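Local coordinates for protein MPT synthase subunit 2 (Burkholderia ambifaria, PDB 7L32) that probably serves as the catalytic large subunit of molybdopterin synthase, transferring sulfur to precursor Z to form the dithiolene of molybdopterin, at residues Ala37-Val42 / Asp113-Cys118. Residues are numbered along the deposited sequence; the frame is centred on the assembly and turned at random. Where two conformers were deposited one is given.
Sequences ALACFV and DAFASC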
ATOM      1  N   ALA A  37       4.394   0.347 -10.491  1.00 20.16           N
ATOM      2  CA  ALA A  37       4.474   0.706  -9.077  1.00 19.41           C
ATOM      3  C   ALA A  37       3.073   0.579  -8.507  1.00 24.65           C
ATOM      4  O   ALA A  37       2.170   1.284  -8.964  1.00 24.15           O
ATOM      5  CB  ALA A  37       4.998   2.130  -8.896  1.00 18.52           C
ATOM      6  N   LEU A  38       2.878  -0.313  -7.539  1.00 19.42           N
ATOM      7  CA  LEU A  38       1.534  -0.582  -7.019  1.00 19.99           C
ATOM      8  C   LEU A  38       1.490  -0.319  -5.518  1.00 19.63           C
ATOM      9  O   LEU A  38       2.262  -0.908  -4.761  1.00 15.85           O
ATOM     10  CB  LEU A  38       1.131  -2.029  -7.356  1.00 22.46           C
ATOM     11  CG  LEU A  38      -0.265  -2.449  -6.886  1.00 31.75           C
ATOM     12  CD1 LEU A  38      -1.007  -3.218  -7.987  1.00 34.84           C
ATOM     13  CD2 LEU A  38      -0.025  -3.351  -5.712  1.00 35.84           C
ATOM     14  N   ALA A  39       0.595   0.566  -5.082  1.00 17.27           N
ATOM     15  CA  ALA A  39       0.387   0.809  -3.664  1.00 16.90           C
ATOM     16  C   ALA A  39      -0.999   0.313  -3.281  1.00 20.10           C
ATOM     17  O   ALA A  39      -1.959   0.508  -4.035  1.00 17.17           O
ATOM     18  CB  ALA A  39       0.500   2.299  -3.314  1.00 15.71           C
ATOM     19  N   CYS A  40      -1.111  -0.317  -2.116  1.00 16.82           N
ATOM     20  CA  CYS A  40      -2.431  -0.760  -1.703  0.57 18.49           C
ATOM     21  C   CYS A  40      -2.630  -0.536  -0.211  1.00 19.60           C
ATOM     22  O   CYS A  40      -1.689  -0.327   0.570  1.00 20.40           O
ATOM     23  CB  CYS A  40      -2.681  -2.227  -2.093  0.57 19.44           C
ATOM     24  SG  CYS A  40      -1.487  -3.414  -1.460  0.57 27.39           S
ATOM     25  N   PHE A  41      -3.905  -0.501   0.157  1.00 16.56           N
ATOM     26  CA  PHE A  41      -4.269  -0.360   1.552  1.00 16.15           C
ATOM     27  C   PHE A  41      -5.401  -1.333   1.812  1.00 19.25           C
ATOM     28  O   PHE A  41      -6.316  -1.441   0.993  1.00 16.22           O
ATOM     29  CB  PHE A  41      -4.705   1.063   1.931  1.00 17.39           C
ATOM     30  CG  PHE A  41      -5.113   1.181   3.390  1.00 18.76           C
ATOM     31  CD1 PHE A  41      -4.163   1.433   4.375  1.00 20.16           C
ATOM     32  CD2 PHE A  41      -6.449   0.975   3.775  1.00 18.97           C
ATOM     33  CE1 PHE A  41      -4.525   1.495   5.717  1.00 20.51           C
ATOM     34  CE2 PHE A  41      -6.822   1.052   5.119  1.00 20.21           C
ATOM     35  CZ  PHE A  41      -5.872   1.310   6.085  1.00 21.42           C
ATOM     36  N   VAL A  42      -5.330  -2.049   2.935  1.00 16.91           N
ATOM     37  CA  VAL A  42      -6.423  -2.901   3.389  1.00 20.36           C
ATOM     38  C   VAL A  42      -6.756  -2.532   4.826  1.00 21.81           C
ATOM     39  O   VAL A  42      -5.893  -2.614   5.708  1.00 19.81           O
ATOM     40  CB  VAL A  42      -6.081  -4.398   3.298  1.00 23.97           C
ATOM     41  CG1 VAL A  42      -7.243  -5.237   3.839  1.00 24.46           C
ATOM     42  CG2 VAL A  42      -5.782  -4.786   1.849  1.00 24.32           C
ATOM     43  N   ASP A 113       3.616   8.744  -6.998  1.00 16.58           N
ATOM     44  CA  ASP A 113       2.216   8.931  -7.393  1.00 17.82           C
ATOM     45  C   ASP A 113       1.330   7.797  -6.888  1.00 19.50           C
ATOM     46  O   ASP A 113       0.152   8.008  -6.557  1.00 17.15           O
ATOM     47  CB  ASP A 113       2.102   9.026  -8.918  1.00 17.96           C
ATOM     48  CG  ASP A 113       2.632  10.335  -9.479  1.00 22.28           C
ATOM     49  OD1 ASP A 113       3.118  11.207  -8.733  1.00 20.86           O
ATOM     50  OD2 ASP A 113       2.540  10.485 -10.704  1.00 25.03           O
ATOM     51  N   ALA A 114       1.853   6.572  -6.867  1.00 15.92           N
ATOM     52  CA  ALA A 114       1.059   5.458  -6.368  1.00 21.29           C
ATOM     53  C   ALA A 114       0.698   5.648  -4.894  1.00 18.20           C
ATOM     54  O   ALA A 114      -0.476   5.541  -4.517  1.00 15.51           O
ATOM     55  CB  ALA A 114       1.800   4.135  -6.595  1.00 16.71           C
ATOM     56  N   PHE A 115       1.692   5.944  -4.041  1.00 16.49           N
ATOM     57  CA  PHE A 115       1.421   6.150  -2.615  1.00 15.19           C
ATOM     58  C   PHE A 115       0.474   7.327  -2.377  1.00 16.97           C
ATOM     59  O   PHE A 115      -0.476   7.224  -1.592  1.00 15.17           O
ATOM     60  CB  PHE A 115       2.719   6.431  -1.856  1.00 15.01           C
ATOM     61  CG  PHE A 115       3.471   5.204  -1.470  1.00 17.11           C
ATOM     62  CD1 PHE A 115       2.906   4.273  -0.592  1.00 20.68           C
ATOM     63  CD2 PHE A 115       4.764   5.006  -1.943  1.00 16.39           C
ATOM     64  CE1 PHE A 115       3.624   3.134  -0.195  1.00 18.81           C
ATOM     65  CE2 PHE A 115       5.489   3.883  -1.559  1.00 17.83           C
ATOM     66  CZ  PHE A 115       4.935   2.953  -0.683  1.00 15.59           C
ATOM     67  N   ALA A 116       0.739   8.462  -3.018  1.00 13.77           N
ATOM     68  CA  ALA A 116      -0.055   9.664  -2.744  1.00 16.54           C
ATOM     69  C   ALA A 116      -1.509   9.444  -3.131  1.00 16.20           C
ATOM     70  O   ALA A 116      -2.434   9.798  -2.381  1.00 15.53           O
ATOM     71  CB  ALA A 116       0.524  10.867  -3.490  1.00 16.74           C
ATOM     72  N   SER A 117      -1.732   8.865  -4.310  1.00 16.23           N
ATOM     73  CA  SER A 117      -3.106   8.669  -4.770  1.00 19.13           C
ATOM     74  C   SER A 117      -3.836   7.649  -3.907  1.00 18.21           C
ATOM     75  O   SER A 117      -5.036   7.803  -3.641  1.00 16.29           O
ATOM     76  CB  SER A 117      -3.127   8.251  -6.248  1.00 17.64           C
ATOM     77  OG  SER A 117      -2.441   7.020  -6.492  1.00 17.55           O
ATOM     78  N   CYS A 118      -3.134   6.603  -3.456  1.00 13.10           N
ATOM     79  CA  CYS A 118      -3.785   5.605  -2.609  1.00 16.26           C
ATOM     80  C   CYS A 118      -4.218   6.218  -1.283  1.00 17.87           C
ATOM     81  O   CYS A 118      -5.349   5.987  -0.814  1.00 15.14           O
ATOM     82  CB  CYS A 118      -2.843   4.421  -2.379  1.00 15.68           C
ATOM     83  SG  CYS A 118      -3.636   2.984  -1.619  1.00 18.83           S
TER
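The F115 ring meets the A39 methyl obliquely, with CD1 of F115 4.1 Å from CB of A39. The ring also meets the F41 ring of the second subunit, the two planes about 25° apart, and the reverse pair forms too. F41 has CG anti to its backbone N (chi1 179°), which carries the ring away from the helix. Its CB still lies 4.2 Å from SG of C118. A39 is the centre of the contact. Its CB sits 3.6 Å from the carbonyl O of A114 and 4.0 Å from A114 CB. The A114 methyl also touches the carbonyl O of A37, at 3.7 Å. Helix 111-128 packs on one face of the mixed sheet. Segments 37-42 and 113-118 run in roughly the same direction, their axes 7.2 Å apart at closest approach and crossing at -25°. Strand 37-44 pairs with strand 100-108 and, antiparallel, with a strand of the second subunit, so the sheet continues through the dimer. L38 points away from the helix and packs on V25 and R29 of helix 21-30. C40, modelled in two conformers, also points away; a disulfide links it to C40 of the second subunit. No hydrogen bond joins the two segments. T106 OG1 hydrogen-bonds to the carbonyl O of A114. C118 places SG 3.8 Å from the carbonyl O of A39.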